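PDB 3I6I: putative leucoanthocyanidin reductase 1 from Vitis vinifera, which probably catalyses the NADPH-dependent reduction of leucoanthocyanidins to flavan-3-ols such as catechin in flavonoid biosynthesis. Local coordinates for residues 203-208 with 299-304; 196-200 with 303-307; 191-195 with 276-282. One frame throughout, in Å; residues are numbered along the deposited sequence. Where two conformers were deposited one is given.

Contact 1: 203-208 with 299-304; sequences KFTMKT and YPEDSF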
ATOM      1  N   LYS A 203       2.799   2.067  10.464  1.00  2.92           N
ATOM      2  CA  LYS A 203       3.628   2.819  11.384  1.00  2.31           C
ATOM      3  C   LYS A 203       4.511   3.797  10.632  1.00  4.26           C
ATOM      4  O   LYS A 203       4.575   5.009  10.959  1.00  4.68           O
ATOM      5  CB  LYS A 203       4.489   1.840  12.169  1.00  6.97           C
ATOM      6  CG  LYS A 203       5.486   2.472  13.127  1.00  7.22           C
ATOM      7  CD  LYS A 203       6.284   1.337  13.825  1.00 10.72           C
ATOM      8  CE  LYS A 203       7.653   1.824  14.300  1.00 16.74           C
ATOM      9  NZ  LYS A 203       8.405   0.705  15.010  1.00 13.15           N
ATOM     10  N   PHE A 204       5.196   3.286   9.620  1.00  5.78           N
ATOM     11  CA  PHE A 204       6.166   4.105   8.920  1.00  3.69           C
ATOM     12  C   PHE A 204       5.489   5.099   7.991  1.00  5.75           C
ATOM     13  O   PHE A 204       5.942   6.210   7.918  1.00  5.78           O
ATOM     14  CB  PHE A 204       7.250   3.274   8.254  1.00  5.98           C
ATOM     15  CG  PHE A 204       8.162   2.615   9.249  1.00  6.31           C
ATOM     16  CD1 PHE A 204       9.068   3.371   9.969  1.00  6.52           C
ATOM     17  CD2 PHE A 204       8.103   1.250   9.490  1.00  8.75           C
ATOM     18  CE1 PHE A 204       9.891   2.789  10.901  1.00  3.95           C
ATOM     19  CE2 PHE A 204       8.949   0.656  10.423  1.00 10.63           C
ATOM     20  CZ  PHE A 204       9.836   1.411  11.130  1.00  8.75           C
ATOM     21  N   THR A 205       4.368   4.730   7.366  1.00  3.43           N
ATOM     22  CA  THR A 205       3.586   5.717   6.651  1.00  4.13           C
ATOM     23  C   THR A 205       3.236   6.942   7.497  1.00  6.36           C
ATOM     24  O   THR A 205       3.385   8.108   7.044  1.00  5.11           O
ATOM     25  CB  THR A 205       2.294   5.096   6.077  1.00  4.69           C
ATOM     26  OG1 THR A 205       2.623   4.164   5.053  1.00  6.83           O
ATOM     27  CG2 THR A 205       1.345   6.202   5.490  1.00  4.13           C
ATOM     28  N   MET A 206       2.744   6.716   8.713  1.00  6.03           N
ATOM     29  CA  MET A 206       2.284   7.825   9.498  1.00  4.75           C
ATOM     30  C   MET A 206       3.456   8.702   9.937  1.00  3.65           C
ATOM     31  O   MET A 206       3.260   9.895  10.133  1.00  5.33           O
ATOM     32  CB  MET A 206       1.365   7.369  10.646  1.00  4.61           C
ATOM     33  CG  MET A 206      -0.008   6.882  10.107  1.00 12.85           C
ATOM     34  SD  MET A 206      -0.786   7.994   8.845  1.00  8.67           S
ATOM     35  CE  MET A 206      -0.859   9.489   9.776  1.00  5.30           C
ATOM     36  N   LYS A 207       4.670   8.157  10.085  1.00  5.16           N
ATOM     37  CA  LYS A 207       5.848   8.981  10.442  0.50  4.66           C
ATOM     38  C   LYS A 207       6.180   9.975   9.343  1.00  4.06           C
ATOM     39  O   LYS A 207       6.688  11.072   9.608  1.00  5.98           O
ATOM     40  CB  LYS A 207       7.113   8.116  10.646  0.50  6.94           C
ATOM     41  CG  LYS A 207       7.014   7.071  11.733  0.50  2.00           C
ATOM     42  CD  LYS A 207       8.383   6.427  12.004  0.50  2.00           C
ATOM     43  CE  LYS A 207       8.334   5.441  13.167  0.50  5.90           C
ATOM     44  NZ  LYS A 207       8.217   6.072  14.520  0.50  3.78           N
ATOM     45  N   THR A 208       5.909   9.589   8.099  1.00  5.31           N
ATOM     46  CA  THR A 208       6.279  10.406   6.940  1.00  5.03           C
ATOM     47  C   THR A 208       5.453  11.677   6.759  1.00  6.39           C
ATOM     48  O   THR A 208       5.923  12.603   6.076  1.00  5.63           O
ATOM     49  CB  THR A 208       6.218   9.613   5.596  1.00  4.00           C
ATOM     50  OG1 THR A 208       4.846   9.443   5.158  1.00  4.83           O
ATOM     51  CG2 THR A 208       7.022   8.281   5.669  1.00  4.30           C
ATOM     52  N   TYR A 299      14.642   6.445   9.330  1.00  4.19           N
ATOM     53  CA  TYR A 299      14.262   6.123  10.709  1.00  2.05           C
ATOM     54  C   TYR A 299      15.210   5.051  11.228  1.00  6.96           C
ATOM     55  O   TYR A 299      14.866   3.886  11.346  1.00  5.16           O
ATOM     56  CB  TYR A 299      12.790   5.692  10.747  1.00  2.00           C
ATOM     57  CG  TYR A 299      11.899   6.754  10.129  1.00  2.90           C
ATOM     58  CD1 TYR A 299      11.825   8.043  10.694  1.00  5.75           C
ATOM     59  CD2 TYR A 299      11.149   6.491   9.014  1.00  3.45           C
ATOM     60  CE1 TYR A 299      11.040   9.017  10.130  1.00  5.74           C
ATOM     61  CE2 TYR A 299      10.371   7.450   8.434  1.00  2.00           C
ATOM     62  CZ  TYR A 299      10.317   8.715   8.988  1.00  4.48           C
ATOM     63  OH  TYR A 299       9.546   9.646   8.377  1.00  8.27           O
ATOM     64  N   PRO A 300      16.467   5.436  11.447  1.00  7.31           N
ATOM     65  CA  PRO A 300      17.465   4.438  11.859  1.00  9.20           C
ATOM     66  C   PRO A 300      17.198   3.867  13.252  1.00  5.48           C
ATOM     67  O   PRO A 300      16.582   4.518  14.101  1.00  4.81           O
ATOM     68  CB  PRO A 300      18.787   5.234  11.883  1.00  9.94           C
ATOM     69  CG  PRO A 300      18.351   6.714  11.984  1.00  6.34           C
ATOM     70  CD  PRO A 300      17.051   6.767  11.223  1.00  4.17           C
ATOM     71  N   GLU A 301      17.680   2.650  13.470  1.00  6.45           N
ATOM     72  CA  GLU A 301      17.534   1.974  14.771  1.00  7.69           C
ATOM     73  C   GLU A 301      16.049   1.796  15.182  1.00  8.55           C
ATOM     74  O   GLU A 301      15.657   1.964  16.364  1.00 10.26           O
ATOM     75  CB  GLU A 301      18.342   2.673  15.853  1.00 10.05           C
ATOM     76  CG  GLU A 301      19.836   2.443  15.690  1.00 15.75           C
ATOM     77  CD  GLU A 301      20.655   3.166  16.723  1.00 22.98           C
ATOM     78  OE1 GLU A 301      20.090   3.581  17.757  1.00 22.62           O
ATOM     79  OE2 GLU A 301      21.871   3.325  16.500  1.00 24.91           O
ATOM     80  N   ASP A 302      15.241   1.493  14.179  1.00 12.63           N
ATOM     81  CA  ASP A 302      13.803   1.284  14.347  1.00  6.74           C
ATOM     82  C   ASP A 302      13.428   0.101  13.459  1.00  5.10           C
ATOM     83  O   ASP A 302      12.961   0.248  12.322  1.00  6.49           O
ATOM     84  CB  ASP A 302      13.057   2.562  13.981  1.00 10.88           C
ATOM     85  CG  ASP A 302      11.653   2.603  14.565  1.00 15.14           C
ATOM     86  OD1 ASP A 302      11.167   1.530  14.981  1.00 13.96           O
ATOM     87  OD2 ASP A 302      11.021   3.695  14.574  1.00 14.13           O
ATOM     88  N   SER A 303      13.681  -1.081  13.995  1.00  6.46           N
ATOM     89  CA  SER A 303      13.631  -2.325  13.229  1.00  7.89           C
ATOM     90  C   SER A 303      12.255  -2.663  12.663  1.00  7.86           C
ATOM     91  O   SER A 303      11.247  -2.483  13.325  1.00  9.32           O
ATOM     92  CB  SER A 303      14.067  -3.507  14.121  1.00  9.45           C
ATOM     93  OG  SER A 303      15.435  -3.414  14.450  1.00 21.64           O
ATOM     94  N   PHE A 304      12.267  -3.181  11.443  1.00  7.54           N
ATOM     95  CA  PHE A 304      11.090  -3.730  10.790  1.00  6.55           C
ATOM     96  C   PHE A 304      10.869  -5.123  11.323  1.00  7.16           C
ATOM     97  O   PHE A 304      11.825  -5.860  11.545  1.00  6.03           O
ATOM     98  CB  PHE A 304      11.323  -3.839   9.280  1.00  5.49           C
ATOM     99  CG  PHE A 304      10.969  -2.591   8.531  1.00  7.83           C
ATOM    100  CD1 PHE A 304       9.984  -2.612   7.577  1.00  9.22           C
ATOM    101  CD2 PHE A 304      11.586  -1.379   8.844  1.00  7.44           C
ATOM    102  CE1 PHE A 304       9.620  -1.453   6.892  1.00 14.79           C
ATOM    103  CE2 PHE A 304      11.232  -0.207   8.186  1.00 12.43           C
ATOM    104  CZ  PHE A 304      10.257  -0.239   7.211  1.00 14.83           C
TER
HETATM  105  O   HOH W   1       8.520  -2.025  13.476  1.00 10.12           O
HETATM  106  O   HOH W   2       9.075   4.043  16.542  1.00 20.98           O
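The rings of Phe204 and Phe304 lie almost exactly parallel, planes 2° apart, in a parallel-displaced pair whose large offset brings only the ring margins face to face: CE2 of Phe204 sits 3.3 Å from CE2 of Phe304, each near the rim of the other ring's face. Beside this pair a carboxylate is shared by two lysines. Lys203, its CG anti to the backbone N (chi1 176°) and its chain extended, sends NZ to OD1 of Asp302 at 2.9 Å, on the syn side and 23° out of the carboxylate plane. Water 1 accepts a hydrogen bond from Lys203 NZ and donates one to Ser303 O. The other oxygen gets a looser partner: Lys207 NZ is 3.7 Å from Asp302 OD2, a long salt bridge supplemented by water 2, and Lys207 was built in two conformers, which makes this arm less certain. In the Rossmann-type reductase fold, this places the loop between helices 295-298 and 307-315 against one flank of helix 198-208, while Met206 faces helix 21-32. In the conformer given, Lys207 also runs across the Tyr299 ring, CD 3.9 Å from its centroid and nearly on the ring normal, a CH-pi contact that shares the same uncertainty. At the ring's edge comes CG2 of Thr208, 3.9 Å from Tyr299 OH; that hydroxyl is hydrogen-bonded to Asp211. Tyr299 and Phe204 run alongside in opposite senses, with CD2 of Tyr299 3.9 Å from CD1 of Phe204.

Contact 2: 196-200 with 303-307; sequences VAGTD and SFRTV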
ATOM      1  N   VAL A 196       6.934  -6.450   3.702  1.00  5.28           N
ATOM      2  CA  VAL A 196       6.750  -5.550   4.834  1.00  6.21           C
ATOM      3  C   VAL A 196       5.486  -5.921   5.580  1.00  5.14           C
ATOM      4  O   VAL A 196       4.385  -6.093   4.981  1.00  4.71           O
ATOM      5  CB  VAL A 196       6.633  -4.105   4.335  1.00  7.76           C
ATOM      6  CG1 VAL A 196       6.541  -3.132   5.532  1.00  3.45           C
ATOM      7  CG2 VAL A 196       7.809  -3.749   3.423  1.00  8.85           C
ATOM      8  N   ALA A 197       5.602  -6.055   6.898  1.00  2.00           N
ATOM      9  CA  ALA A 197       4.417  -6.253   7.708  1.00  4.54           C
ATOM     10  C   ALA A 197       3.399  -5.130   7.547  1.00  6.48           C
ATOM     11  O   ALA A 197       3.747  -3.966   7.530  1.00  3.82           O
ATOM     12  CB  ALA A 197       4.774  -6.396   9.211  1.00  4.12           C
ATOM     13  N   GLY A 198       2.125  -5.497   7.466  1.00  8.07           N
ATOM     14  CA  GLY A 198       1.045  -4.516   7.550  1.00  7.63           C
ATOM     15  C   GLY A 198       1.222  -3.441   8.620  1.00  6.67           C
ATOM     16  O   GLY A 198       1.030  -2.240   8.366  1.00  5.00           O
ATOM     17  N   THR A 199       1.544  -3.856   9.833  1.00  2.25           N
ATOM     18  CA  THR A 199       1.700  -2.926  10.944  1.00  3.36           C
ATOM     19  C   THR A 199       2.842  -1.948  10.686  1.00  4.10           C
ATOM     20  O   THR A 199       2.768  -0.799  11.132  1.00  6.92           O
ATOM     21  CB  THR A 199       1.882  -3.642  12.322  1.00  7.07           C
ATOM     22  OG1 THR A 199       3.026  -4.506  12.288  1.00  9.21           O
ATOM     23  CG2 THR A 199       0.648  -4.479  12.694  1.00  9.96           C
ATOM     24  N   ASP A 200       3.894  -2.402  10.002  1.00  5.53           N
ATOM     25  CA  ASP A 200       5.017  -1.525   9.614  1.00  5.28           C
ATOM     26  C   ASP A 200       4.632  -0.588   8.458  1.00  6.36           C
ATOM     27  O   ASP A 200       5.064   0.537   8.409  1.00  5.05           O
ATOM     28  CB  ASP A 200       6.271  -2.333   9.236  1.00  7.68           C
ATOM     29  CG  ASP A 200       7.016  -2.861  10.451  1.00 10.94           C
ATOM     30  OD1 ASP A 200       6.867  -2.286  11.553  1.00  8.12           O
ATOM     31  OD2 ASP A 200       7.759  -3.862  10.301  1.00  9.42           O
ATOM     32  N   SER A 303      13.681  -1.081  13.995  1.00  6.46           N
ATOM     33  CA  SER A 303      13.631  -2.325  13.229  1.00  7.89           C
ATOM     34  C   SER A 303      12.255  -2.663  12.663  1.00  7.86           C
ATOM     35  O   SER A 303      11.247  -2.483  13.325  1.00  9.32           O
ATOM     36  CB  SER A 303      14.067  -3.507  14.121  1.00  9.45           C
ATOM     37  OG  SER A 303      15.435  -3.414  14.450  1.00 21.64           O
ATOM     38  N   PHE A 304      12.267  -3.181  11.443  1.00  7.54           N
ATOM     39  CA  PHE A 304      11.090  -3.730  10.790  1.00  6.55           C
ATOM     40  C   PHE A 304      10.869  -5.123  11.323  1.00  7.16           C
ATOM     41  O   PHE A 304      11.825  -5.860  11.545  1.00  6.03           O
ATOM     42  CB  PHE A 304      11.323  -3.839   9.280  1.00  5.49           C
ATOM     43  CG  PHE A 304      10.969  -2.591   8.531  1.00  7.83           C
ATOM     44  CD1 PHE A 304       9.984  -2.612   7.577  1.00  9.22           C
ATOM     45  CD2 PHE A 304      11.586  -1.379   8.844  1.00  7.44           C
ATOM     46  CE1 PHE A 304       9.620  -1.453   6.892  1.00 14.79           C
ATOM     47  CE2 PHE A 304      11.232  -0.207   8.186  1.00 12.43           C
ATOM     48  CZ  PHE A 304      10.257  -0.239   7.211  1.00 14.83           C
ATOM     49  N   ARG A 305       9.602  -5.503  11.495  1.00  3.33           N
ATOM     50  CA  ARG A 305       9.256  -6.907  11.747  1.00  7.80           C
ATOM     51  C   ARG A 305       9.786  -7.787  10.598  1.00  2.21           C
ATOM     52  O   ARG A 305       9.635  -7.459   9.421  1.00  6.74           O
ATOM     53  CB  ARG A 305       7.722  -7.030  11.818  1.00  9.35           C
ATOM     54  CG  ARG A 305       7.130  -6.292  13.005  1.00 14.42           C
ATOM     55  CD  ARG A 305       5.631  -6.422  13.043  1.00 22.28           C
ATOM     56  NE  ARG A 305       5.240  -7.769  13.451  1.00 19.14           N
ATOM     57  CZ  ARG A 305       4.009  -8.263  13.348  1.00 22.45           C
ATOM     58  NH1 ARG A 305       3.001  -7.534  12.851  1.00 22.49           N
ATOM     59  NH2 ARG A 305       3.789  -9.504  13.739  1.00 18.83           N
ATOM     60  N   THR A 306      10.412  -8.905  10.940  1.00  4.29           N
ATOM     61  CA  THR A 306      10.899  -9.811   9.944  1.00  4.00           C
ATOM     62  C   THR A 306       9.757 -10.701   9.420  1.00  6.29           C
ATOM     63  O   THR A 306       8.715 -10.920  10.088  1.00  6.88           O
ATOM     64  CB  THR A 306      11.998 -10.705  10.535  1.00  6.50           C
ATOM     65  OG1 THR A 306      11.409 -11.658  11.431  1.00  5.50           O
ATOM     66  CG2 THR A 306      13.022  -9.865  11.301  1.00  6.80           C
ATOM     67  N   VAL A 307      10.022 -11.302   8.278  1.00  3.43           N
ATOM     68  CA  VAL A 307       9.085 -12.241   7.636  1.00  3.87           C
ATOM     69  C   VAL A 307       8.874 -13.472   8.499  1.00  7.24           C
ATOM     70  O   VAL A 307       7.745 -13.966   8.660  1.00  8.96           O
ATOM     71  CB  VAL A 307       9.564 -12.645   6.241  1.00  8.28           C
ATOM     72  CG1 VAL A 307       8.610 -13.701   5.628  1.00 15.24           C
ATOM     73  CG2 VAL A 307       9.713 -11.428   5.313  1.00 10.43           C
TER
HETATM   74  O   HOH W   3       8.011  -5.561   8.201  1.00  4.13           O
HETATM   75  O   HOH W   1       8.520  -2.025  13.476  1.00 10.12           O
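Asp200 and Arg305 meet at the tight end of this contact, where the backbone N of Arg305 donates to OD2 of Asp200 at 2.7 Å, with an N-H...O angle of 144°, on the oxygen's syn lone pair. Water 3 donates to the same OD2 and to Arg305 O, and accepts from Ala197 N, so two donors grip this buried oxygen. Beside it, Val196 brings CG1 to the edge of the Phe304 ring, 3.8 Å from CE1; CG1 gets there by lying opposite the backbone N (chi1 -176°). The contact lies beside the starts of two helices: Ala197 is at the N-cap position of helix 198-208, just after strand 193-196, and OG1 of Thr306 caps helix 307-315 by accepting from Glu309 N. Val196 also lies about 8 Å from the bound NADPH, nearest side-chain atoms counted. Toward solvent the fit slackens. Arg305 passes Ala197, its CD 3.9 Å from CB, and then bends at chi3 (73°), which turns the guanidinium toward the exposed Thr199. There NH1 of Arg305 donates to OG1 of Thr199 at 3.1 Å, nearly straight and in the guanidinium plane, while NH2 also makes a long, weak ion pair with Glu313.

Contact 3: 191-195 with 276-282; sequences VKAYF and IFIKGCQ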
ATOM      1  N   VAL A 191      14.548 -13.848  -8.025  1.00  2.00           N
ATOM      2  CA  VAL A 191      14.293 -12.404  -8.180  1.00  2.76           C
ATOM      3  C   VAL A 191      13.818 -11.864  -6.830  1.00  3.93           C
ATOM      4  O   VAL A 191      12.826 -12.320  -6.244  1.00  5.29           O
ATOM      5  CB  VAL A 191      13.318 -12.094  -9.292  1.00  4.86           C
ATOM      6  CG1 VAL A 191      13.055 -10.549  -9.373  1.00  4.45           C
ATOM      7  CG2 VAL A 191      13.843 -12.601 -10.613  1.00  3.17           C
ATOM      8  N   LYS A 192      14.576 -10.898  -6.313  1.00  3.32           N
ATOM      9  CA  LYS A 192      14.289 -10.282  -5.029  1.00  4.21           C
ATOM     10  C   LYS A 192      13.062  -9.358  -4.975  1.00  2.00           C
ATOM     11  O   LYS A 192      12.755  -8.677  -5.942  1.00  5.26           O
ATOM     12  CB  LYS A 192      15.505  -9.454  -4.590  1.00  5.49           C
ATOM     13  CG  LYS A 192      16.758 -10.296  -4.289  1.00  7.67           C
ATOM     14  CD  LYS A 192      16.696 -11.009  -2.985  1.00  6.96           C
ATOM     15  CE  LYS A 192      18.054 -11.561  -2.542  1.00  8.52           C
ATOM     16  NZ  LYS A 192      18.019 -12.108  -1.134  1.00  7.64           N
ATOM     17  N   ALA A 193      12.370  -9.381  -3.842  1.00  3.32           N
ATOM     18  CA  ALA A 193      11.291  -8.430  -3.539  1.00  6.28           C
ATOM     19  C   ALA A 193      11.437  -8.022  -2.083  1.00  6.07           C
ATOM     20  O   ALA A 193      12.148  -8.684  -1.327  1.00  6.41           O
ATOM     21  CB  ALA A 193       9.940  -9.059  -3.794  1.00  7.55           C
ATOM     22  N   TYR A 194      10.800  -6.919  -1.680  1.00  5.19           N
ATOM     23  CA  TYR A 194      10.766  -6.502  -0.287  1.00  4.92           C
ATOM     24  C   TYR A 194       9.405  -6.773   0.312  1.00  4.27           C
ATOM     25  O   TYR A 194       8.390  -6.383  -0.226  1.00  7.20           O
ATOM     26  CB  TYR A 194      11.091  -5.009  -0.137  1.00  5.99           C
ATOM     27  CG  TYR A 194      12.509  -4.640  -0.491  1.00  2.00           C
ATOM     28  CD1 TYR A 194      12.827  -4.149  -1.747  1.00  5.56           C
ATOM     29  CD2 TYR A 194      13.532  -4.786   0.437  1.00  5.06           C
ATOM     30  CE1 TYR A 194      14.139  -3.815  -2.072  1.00  7.25           C
ATOM     31  CE2 TYR A 194      14.818  -4.424   0.135  1.00  7.92           C
ATOM     32  CZ  TYR A 194      15.118  -3.956  -1.121  1.00  4.67           C
ATOM     33  OH  TYR A 194      16.431  -3.660  -1.342  1.00  8.67           O
ATOM     34  N   PHE A 195       9.398  -7.452   1.443  1.00  5.53           N
ATOM     35  CA  PHE A 195       8.160  -7.809   2.163  1.00  7.02           C
ATOM     36  C   PHE A 195       8.084  -7.056   3.472  1.00 10.29           C
ATOM     37  O   PHE A 195       9.050  -6.989   4.244  1.00 11.67           O
ATOM     38  CB  PHE A 195       8.107  -9.325   2.421  1.00 10.19           C
ATOM     39  CG  PHE A 195       8.156 -10.135   1.173  1.00  4.43           C
ATOM     40  CD1 PHE A 195       7.002 -10.452   0.488  1.00  8.32           C
ATOM     41  CD2 PHE A 195       9.381 -10.517   0.619  1.00  5.84           C
ATOM     42  CE1 PHE A 195       7.040 -11.188  -0.682  1.00  9.85           C
ATOM     43  CE2 PHE A 195       9.431 -11.249  -0.566  1.00  4.89           C
ATOM     44  CZ  PHE A 195       8.242 -11.598  -1.217  1.00  6.62           C
ATOM     45  N   ILE A 276       7.130  -7.998 -10.547  1.00  3.52           N
ATOM     46  CA  ILE A 276       7.963  -8.209  -9.365  1.00  2.86           C
ATOM     47  C   ILE A 276       8.917  -9.350  -9.548  1.00  4.71           C
ATOM     48  O   ILE A 276      10.130  -9.153  -9.382  1.00  4.21           O
ATOM     49  CB  ILE A 276       7.148  -8.429  -8.111  1.00  3.45           C
ATOM     50  CG1 ILE A 276       6.197  -7.268  -7.800  1.00  4.29           C
ATOM     51  CG2 ILE A 276       8.045  -8.843  -6.912  1.00  6.30           C
ATOM     52  CD1 ILE A 276       5.080  -7.659  -6.799  1.00  6.04           C
ATOM     53  N   PHE A 277       8.378 -10.535  -9.862  1.00  3.58           N
ATOM     54  CA  PHE A 277       9.141 -11.786  -9.742  1.00  4.14           C
ATOM     55  C   PHE A 277       9.812 -12.262 -11.018  1.00  4.15           C
ATOM     56  O   PHE A 277      10.696 -13.134 -10.967  1.00  6.06           O
ATOM     57  CB  PHE A 277       8.292 -12.860  -9.104  1.00  4.51           C
ATOM     58  CG  PHE A 277       7.918 -12.544  -7.686  1.00  5.74           C
ATOM     59  CD1 PHE A 277       8.876 -12.554  -6.676  1.00  7.49           C
ATOM     60  CD2 PHE A 277       6.653 -12.155  -7.355  1.00  4.52           C
ATOM     61  CE1 PHE A 277       8.545 -12.217  -5.392  1.00  8.60           C
ATOM     62  CE2 PHE A 277       6.316 -11.798  -6.063  1.00  7.12           C
ATOM     63  CZ  PHE A 277       7.259 -11.862  -5.064  1.00  9.85           C
ATOM     64  N   ILE A 278       9.400 -11.717 -12.148  1.00  4.32           N
ATOM     65  CA  ILE A 278      10.107 -11.929 -13.410  1.00  4.00           C
ATOM     66  C   ILE A 278      11.013 -10.745 -13.742  1.00  5.74           C
ATOM     67  O   ILE A 278      12.183 -10.936 -14.057  1.00  5.32           O
ATOM     68  CB  ILE A 278       9.146 -12.270 -14.582  1.00  4.90           C
ATOM     69  CG1 ILE A 278       8.329 -13.531 -14.263  1.00  5.78           C
ATOM     70  CG2 ILE A 278       9.876 -12.367 -15.937  1.00  2.85           C
ATOM     71  CD1 ILE A 278       9.080 -14.831 -13.940  1.00  3.06           C
ATOM     72  N   LYS A 279      10.494  -9.519 -13.669  1.00  4.77           N
ATOM     73  CA  LYS A 279      11.234  -8.372 -14.171  1.00  2.52           C
ATOM     74  C   LYS A 279      12.010  -7.590 -13.091  1.00  4.22           C
ATOM     75  O   LYS A 279      12.777  -6.729 -13.434  1.00  5.85           O
ATOM     76  CB  LYS A 279      10.309  -7.428 -14.943  1.00  5.87           C
ATOM     77  CG  LYS A 279       9.612  -8.144 -16.105  1.00  7.21           C
ATOM     78  CD  LYS A 279       9.241  -7.250 -17.225  1.00 11.04           C
ATOM     79  CE  LYS A 279       8.083  -6.408 -16.819  1.00 11.62           C
ATOM     80  NZ  LYS A 279       7.730  -5.392 -17.852  1.00 13.49           N
ATOM     81  N   GLY A 280      11.816  -7.905 -11.814  1.00  4.08           N
ATOM     82  CA  GLY A 280      12.599  -7.290 -10.751  1.00  4.41           C
ATOM     83  C   GLY A 280      12.233  -5.855 -10.484  1.00  6.91           C
ATOM     84  O   GLY A 280      13.118  -5.063 -10.104  1.00  4.05           O
ATOM     85  N   CYS A 281      10.943  -5.497 -10.663  1.00  5.44           N
ATOM     86  CA  CYS A 281      10.531  -4.062 -10.604  1.00  8.43           C
ATOM     87  C   CYS A 281      10.791  -3.349  -9.254  1.00  9.78           C
ATOM     88  O   CYS A 281      10.907  -2.120  -9.210  1.00  5.75           O
ATOM     89  CB  CYS A 281       9.054  -3.910 -11.035  1.00  5.61           C
ATOM     90  SG  CYS A 281       7.877  -4.437  -9.825  1.00  7.54           S
ATOM     91  N   GLN A 282      10.851  -4.087  -8.152  1.00  5.12           N
ATOM     92  CA  GLN A 282      11.043  -3.480  -6.824  1.00  7.00           C
ATOM     93  C   GLN A 282      12.507  -3.164  -6.541  1.00  8.76           C
ATOM     94  O   GLN A 282      12.818  -2.346  -5.656  1.00  7.39           O
ATOM     95  CB  GLN A 282      10.538  -4.382  -5.718  1.00  5.20           C
ATOM     96  CG  GLN A 282       9.065  -4.698  -5.827  1.00  9.54           C
ATOM     97  CD  GLN A 282       8.446  -5.390  -4.609  1.00  5.16           C
ATOM     98  OE1 GLN A 282       7.212  -5.638  -4.581  1.00  8.68           O
ATOM     99  NE2 GLN A 282       9.241  -5.697  -3.633  1.00  4.07           N
TER
HETATM  100  O   HOH W   4      11.221  -7.150  -7.765  1.00  4.92           O
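Val191 and Phe277 bring their backbones to 5.4 Å between CA atoms, and Ala193 and Gln282 to 5.9 Å, where the chain entering strand 193-196 runs past the end of helix 266-277 and the turn after it. The strand is the middle one of a small three-stranded mixed sheet, between 161-162 and 227-228, in this NmrA-like reductase. Val191 is the wedge. A chi1 of 178° spreads its two methyls so that each meets a different carbonyl near the helix end: CG1 is 3.2 Å from Ile276 O, and CG2 is 3.2 Å from Phe277 O. CG1 also rests 3.6 Å from CA of Gly280, whose positive phi turns the chain out of the helix. Farther along, Ala193 puts CB against two neighbours at once, CG2 of Ile276 and CE1 of Phe277, the latter at 3.8 Å. That Ile276 methyl sits over the centre of the Phe277 ring, covering one face, while CZ of Phe195 comes to the ring's edge in its plane. Leu233 and Ile230 of helix 230-241 continue the apolar cluster, against Phe195 and Phe277 respectively. The side chain of Gln282 comes within about 3 Å (nearest atoms) of that of Asn160, which binds NADPH. The polar backbone is bridged by water 4, which donates to Lys192 O and to Ile276 O and accepts from Gln282 N at 3.1 Å.

From the N terminus, the chain first lays down the five-stranded parallel Rossmann sheet, then reaches strand 193-196 and helix 198-208, whose partners in these contacts lie some 80 to 100 residues ahead. Contact 3 closes the loop from 191-195 to 276-282, tying the strand to the end of helix 266-277. Contact 2 closes 196-200 onto 303-307, and contact 1 closes 203-208 onto 299-304, so both tie helix 198-208 to the loop before helix 307-315. Contact 1's loop lies almost inside that of contact 2; they overlap at Ser303 and Phe304 and share water 1. Contact 3 crosses both, and meets contact 2 where Val307 CG2 packs 3.9 Å from Phe195 CB.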